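Local coordinates for nonsense-mediated mRNA decay factor SMG5 (Homo sapiens, PDB 2HWY), which takes part in nonsense-mediated mRNA decay, promotes dephosphorylation of UPF1 and is thought to link it to phosphatase PP2A, without RNase activity of its own, at residues I32-T35 against V36-L40. Sequence-based numbering, arbitrary orientation.
Sequences IPRT and VIDGL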
ATOM      1  N   ILE A  32      -2.923  -5.393   0.086  1.00 20.43           N
ATOM      2  CA  ILE A  32      -3.738  -4.181  -0.082  1.00 20.47           C
ATOM      3  C   ILE A  32      -4.853  -4.265   0.953  1.00 20.67           C
ATOM      4  O   ILE A  32      -5.747  -5.105   0.828  1.00 21.32           O
ATOM      5  CB  ILE A  32      -4.412  -4.072  -1.496  1.00 20.09           C
ATOM      6  CG1 ILE A  32      -3.433  -4.314  -2.651  1.00 19.99           C
ATOM      7  CG2 ILE A  32      -5.056  -2.718  -1.653  1.00 20.35           C
ATOM      8  CD1 ILE A  32      -2.271  -3.295  -2.743  1.00 19.79           C
ATOM      9  N   PRO A  33      -4.831  -3.406   1.976  1.00 20.82           N
ATOM     10  CA  PRO A  33      -5.855  -3.555   3.027  1.00 20.75           C
ATOM     11  C   PRO A  33      -7.287  -3.272   2.553  1.00 20.63           C
ATOM     12  O   PRO A  33      -7.495  -2.401   1.707  1.00 20.80           O
ATOM     13  CB  PRO A  33      -5.436  -2.533   4.090  1.00 20.78           C
ATOM     14  CG  PRO A  33      -4.084  -2.043   3.698  1.00 21.43           C
ATOM     15  CD  PRO A  33      -3.923  -2.279   2.232  1.00 21.14           C
ATOM     16  N   ARG A  34      -8.254  -4.005   3.099  1.00 20.64           N
ATOM     17  CA  ARG A  34      -9.685  -3.816   2.778  1.00 20.98           C
ATOM     18  C   ARG A  34     -10.175  -2.377   2.834  1.00 20.69           C
ATOM     19  O   ARG A  34     -11.050  -1.990   2.076  1.00 20.62           O
ATOM     20  CB  ARG A  34     -10.570  -4.648   3.727  1.00 21.08           C
ATOM     21  CG  ARG A  34     -12.097  -4.524   3.457  1.00 21.14           C
ATOM     22  CD  ARG A  34     -12.752  -5.876   3.221  1.00 21.57           C
ATOM     23  NE  ARG A  34     -11.998  -6.577   2.196  1.00 21.60           N
ATOM     24  CZ  ARG A  34     -12.053  -6.300   0.899  1.00 22.07           C
ATOM     25  NH1 ARG A  34     -12.878  -5.370   0.431  1.00 22.50           N
ATOM     26  NH2 ARG A  34     -11.285  -6.975   0.057  1.00 22.20           N
ATOM     27  N   THR A  35      -9.638  -1.607   3.767  1.00 21.00           N
ATOM     28  CA  THR A  35     -10.031  -0.223   3.946  1.00 21.39           C
ATOM     29  C   THR A  35      -9.520   0.625   2.783  1.00 21.97           C
ATOM     30  O   THR A  35     -10.128   1.642   2.440  1.00 22.33           O
ATOM     31  CB  THR A  35      -9.516   0.320   5.296  1.00 21.40           C
ATOM     32  OG1 THR A  35     -10.214   1.525   5.626  1.00 21.90           O
ATOM     33  CG2 THR A  35      -7.999   0.575   5.278  1.00 20.93           C
ATOM     34  N   VAL A  36      -8.416   0.175   2.175  1.00 22.23           N
ATOM     35  CA  VAL A  36      -7.810   0.815   1.020  1.00 22.25           C
ATOM     36  C   VAL A  36      -8.593   0.419  -0.235  1.00 22.55           C
ATOM     37  O   VAL A  36      -9.074   1.273  -0.971  1.00 22.61           O
ATOM     38  CB  VAL A  36      -6.308   0.416   0.890  1.00 22.03           C
ATOM     39  CG1 VAL A  36      -5.666   1.109  -0.293  1.00 22.34           C
ATOM     40  CG2 VAL A  36      -5.558   0.763   2.159  1.00 21.49           C
ATOM     41  N   ILE A  37      -8.721  -0.879  -0.464  1.00 23.06           N
ATOM     42  CA  ILE A  37      -9.525  -1.409  -1.559  1.00 23.39           C
ATOM     43  C   ILE A  37     -10.945  -0.793  -1.610  1.00 23.90           C
ATOM     44  O   ILE A  37     -11.420  -0.349  -2.666  1.00 23.96           O
ATOM     45  CB  ILE A  37      -9.562  -2.952  -1.435  1.00 23.63           C
ATOM     46  CG1 ILE A  37      -8.432  -3.569  -2.249  1.00 24.33           C
ATOM     47  CG2 ILE A  37     -10.885  -3.547  -1.873  1.00 23.99           C
ATOM     48  CD1 ILE A  37      -8.768  -3.812  -3.698  1.00 24.90           C
ATOM     49  N   ASP A  38     -11.624  -0.762  -0.470  1.00 24.24           N
ATOM     50  CA  ASP A  38     -12.952  -0.147  -0.398  1.00 24.58           C
ATOM     51  C   ASP A  38     -12.892   1.377  -0.570  1.00 24.88           C
ATOM     52  O   ASP A  38     -13.796   1.967  -1.152  1.00 24.90           O
ATOM     53  CB  ASP A  38     -13.661  -0.543   0.909  1.00 24.45           C
ATOM     54  CG  ASP A  38     -14.001  -2.030   0.957  1.00 24.59           C
ATOM     55  OD1 ASP A  38     -13.802  -2.720  -0.085  1.00 23.60           O
ATOM     56  OD2 ASP A  38     -14.454  -2.509   2.027  1.00 24.18           O
ATOM     57  N   GLY A  39     -11.829   2.000  -0.070  1.00 25.36           N
ATOM     58  CA  GLY A  39     -11.577   3.417  -0.308  1.00 25.79           C
ATOM     59  C   GLY A  39     -11.440   3.720  -1.790  1.00 26.30           C
ATOM     60  O   GLY A  39     -11.921   4.754  -2.276  1.00 26.52           O
ATOM     61  N   LEU A  40     -10.807   2.811  -2.523  1.00 26.59           N
ATOM     62  CA  LEU A  40     -10.592   3.029  -3.949  1.00 27.06           C
ATOM     63  C   LEU A  40     -11.885   2.833  -4.757  1.00 27.65           C
ATOM     64  O   LEU A  40     -12.138   3.611  -5.681  1.00 28.02           O
ATOM     65  CB  LEU A  40      -9.470   2.138  -4.477  1.00 26.74           C
ATOM     66  CG  LEU A  40      -8.113   2.326  -3.796  1.00 26.41           C
ATOM     67  CD1 LEU A  40      -7.167   1.251  -4.212  1.00 26.60           C
ATOM     68  CD2 LEU A  40      -7.513   3.667  -4.103  1.00 27.25           C
TER
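The carbonyl of Pro-33, the N-cap residue of helix 34-43, takes two backbone N-H groups. Ile-37 N lies 2.9 Å from Pro-33 O and nearly in line with the C=O bond, the straighter of the two. Val-36 N, at 2.8 Å from Pro-33 O, comes from above the carbonyl plane with a more bent N-H. The next two carbonyls are used in the i to i+4 pattern: Asp-38 N donates to Arg-34 O, and Gly-39 N to Thr-35 O. Arg-34 and Asp-38 add a salt bridge one turn apart, with Arg-34 NH1 2.9 Å from Asp-38 OD1. The oxygen meets the guanidinium at its edge, but the two planes are turned 56° apart. The Arg-34 chain leaves with CG anti to the backbone N, then bends at chi2 and chi3, which brings NH1 back to the carboxylate. Its NE donates to Gln-71 O, and NH2 is also hydrogen-bonded outside the two segments. With an alanine in place of Asp-38, NH1 would probably lose its carboxylate mate, while NE would still be held by Gln-71 O. On the apolar side, Ile-32 CG2 packs 3.5 Å from Ile-37 CG1, and the Pro-33 ring meets Val-36 CG2. Val-36 also touches Leu-12 of helix 9-14. The arrangement is a helix N-terminus one residue after strand 29-32, a strand-to-helix junction of the parallel alpha/beta PIN domain.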